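Local coordinates for protein caspase-3 (Porites astreoides, PDB 6WI4) that probably cleaves protein substrates after aspartate as a cysteine protease of the caspase family, acting in apoptosis of a reef-building coral, at residues Arg11-Ile16 / Lys70-Thr75. Residues are numbered along the deposited sequence; the frame is centred on the assembly and turned at random.
Sequences RGIAVI and KEMAIT
I13, on the strand of 11-16, and M72, in the C-terminal part of helix 62-73 within 70-75, mark where the two backbones come nearest, their CA atoms 8.4 Å apart. That gap is bridged by side chains alone. I13 and V15 both direct CB at the helix, while A14 between them turns to the other face of the sheet, against F47 of helix 36-49. In M72, CG lies beside the backbone N, and the bend at chi2 (-60°) carries the sulfur across the two branched residues; SD lies 3.8 Å from I13 CG2 and 3.9 Å from V15 CG2. The valine methyl also meets M72 CG, so it packs along the thioether rather than at one atom. F83 and F112 add aromatic surface around the methionine.

Beyond the helix, T75 meets I13 tip to tip, with its CG2 3.9 Å from I13 CD1. With chi1 at -73°, CG2 stands anti to the backbone N and OG1 is left to turn back to the helix, where it donates to E71 O at 2.8 Å, 21° from the carbonyl plane. A serine here would keep a hydroxyl but would probably leave I13 CD1 without its methyl partner and open a small gap there. Between 11-16 and 70-75 the contact thus rests on apolar packing, with the threonine hydroxyl satisfied inside its own segment, and it helps seat helix 62-73 and the loop after it on one face of the central, largely parallel caspase sheet, where R55 of strand 53-58 also touches I13 and M72.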
loop_
_atom_site.group_PDB
_atom_site.type_symbol
_atom_site.label_atom_id
_atom_site.label_comp_id
_atom_site.label_asym_id
_atom_site.label_seq_id
_atom_site.Cartn_x
_atom_site.Cartn_y
_atom_site.Cartn_z
ATOM N N ARG A 11 16.315 4.976 -5.803
ATOM C CA ARG A 11 15.632 3.974 -6.621
ATOM C C ARG A 11 14.423 4.546 -7.344
ATOM O O ARG A 11 14.053 4.061 -8.419
ATOM C CB ARG A 11 15.182 2.803 -5.751
ATOM C CG ARG A 11 16.288 2.057 -5.049
ATOM C CD ARG A 11 17.028 1.107 -5.997
ATOM N NE ARG A 11 17.667 0.057 -5.215
ATOM C CZ ARG A 11 18.961 0.014 -4.915
ATOM N NH1 ARG A 11 19.434 -0.979 -4.176
ATOM N NH2 ARG A 11 19.787 0.947 -5.372
ATOM N N GLY A 12 13.797 5.558 -6.772
ATOM C CA GLY A 12 12.567 6.087 -7.314
ATOM C C GLY A 12 11.856 6.888 -6.247
ATOM O O GLY A 12 12.374 7.090 -5.150
ATOM N N ILE A 13 10.671 7.340 -6.599
ATOM C CA ILE A 13 9.825 8.094 -5.682
ATOM C C ILE A 13 8.894 7.124 -4.979
ATOM O O ILE A 13 8.397 6.164 -5.588
ATOM C CB ILE A 13 9.036 9.179 -6.432
ATOM C CG1 ILE A 13 10.002 10.163 -7.104
ATOM C CG2 ILE A 13 8.081 9.922 -5.489
ATOM C CD1 ILE A 13 9.346 11.009 -8.161
ATOM N N ALA A 14 8.654 7.368 -3.691
ATOM C CA ALA A 14 7.684 6.604 -2.911
ATOM C C ALA A 14 6.703 7.583 -2.290
ATOM O O ALA A 14 7.091 8.400 -1.450
ATOM C CB ALA A 14 8.369 5.767 -1.827
ATOM N N VAL A 15 5.457 7.506 -2.697
ATOM C CA VAL A 15 4.395 8.367 -2.185
ATOM C C VAL A 15 3.687 7.682 -1.021
ATOM O O VAL A 15 3.354 6.494 -1.095
ATOM C CB VAL A 15 3.385 8.700 -3.298
ATOM C CG1 VAL A 15 2.195 9.465 -2.720
ATOM C CG2 VAL A 15 4.061 9.468 -4.423
ATOM N N ILE A 16 3.431 8.436 0.049
ATOM C CA ILE A 16 2.567 8.003 1.150
ATOM C C ILE A 16 1.464 9.029 1.312
ATOM O O ILE A 16 1.745 10.199 1.601
ATOM C CB ILE A 16 3.334 7.859 2.473
ATOM C CG1 ILE A 16 4.473 6.859 2.327
ATOM C CG2 ILE A 16 2.380 7.457 3.599
ATOM C CD1 ILE A 16 5.426 6.904 3.521
ATOM N N LYS A 70 -1.279 12.539 -10.900
ATOM C CA LYS A 70 -0.934 13.161 -12.179
ATOM C C LYS A 70 0.483 13.723 -12.157
ATOM O O LYS A 70 1.234 13.563 -13.124
ATOM C CB LYS A 70 -1.933 14.262 -12.535
ATOM C CG LYS A 70 -1.556 14.985 -13.832
ATOM C CD LYS A 70 -2.658 15.879 -14.346
ATOM C CE LYS A 70 -2.267 16.463 -15.701
ATOM N NZ LYS A 70 -3.355 17.289 -16.301
ATOM N N GLU A 71 0.873 14.375 -11.060
ATOM C CA GLU A 71 2.240 14.876 -10.958
ATOM C C GLU A 71 3.264 13.747 -11.018
ATOM O O GLU A 71 4.356 13.935 -11.566
ATOM C CB GLU A 71 2.395 15.697 -9.672
ATOM C CG GLU A 71 1.539 16.954 -9.708
ATOM C CD GLU A 71 1.522 17.737 -8.416
ATOM O OE1 GLU A 71 1.934 17.208 -7.360
ATOM O OE2 GLU A 71 1.074 18.900 -8.475
ATOM N N MET A 72 2.931 12.564 -10.477
ATOM C CA MET A 72 3.844 11.429 -10.573
ATOM C C MET A 72 3.864 10.851 -11.986
ATOM O O MET A 72 4.917 10.423 -12.474
ATOM C CB MET A 72 3.450 10.347 -9.563
ATOM C CG MET A 72 3.589 10.771 -8.117
ATOM S SD MET A 72 5.270 11.240 -7.695
ATOM C CE MET A 72 5.048 12.999 -7.453
ATOM N N ALA A 73 2.716 10.838 -12.661
ATOM C CA ALA A 73 2.653 10.274 -14.009
ATOM C C ALA A 73 3.420 11.118 -15.017
ATOM O O ALA A 73 3.904 10.588 -16.025
ATOM C CB ALA A 73 1.198 10.124 -14.438
ATOM N N ILE A 74 3.528 12.429 -14.774
ATOM C CA ILE A 74 4.244 13.342 -15.669
ATOM C C ILE A 74 5.705 13.501 -15.275
ATOM O O ILE A 74 6.474 14.154 -16.006
ATOM C CB ILE A 74 3.535 14.714 -15.683
ATOM C CG1 ILE A 74 3.767 15.454 -16.998
ATOM C CG2 ILE A 74 3.973 15.558 -14.504
ATOM C CD1 ILE A 74 3.071 16.808 -17.042
ATOM N N THR A 75 6.112 12.929 -14.143
ATOM C CA THR A 75 7.505 12.933 -13.727
ATOM C C THR A 75 8.352 12.143 -14.718
ATOM O O THR A 75 7.900 11.146 -15.287
ATOM C CB THR A 75 7.620 12.331 -12.320
ATOM O OG1 THR A 75 7.099 13.254 -11.352
ATOM C CG2 THR A 75 9.060 12.003 -11.960
#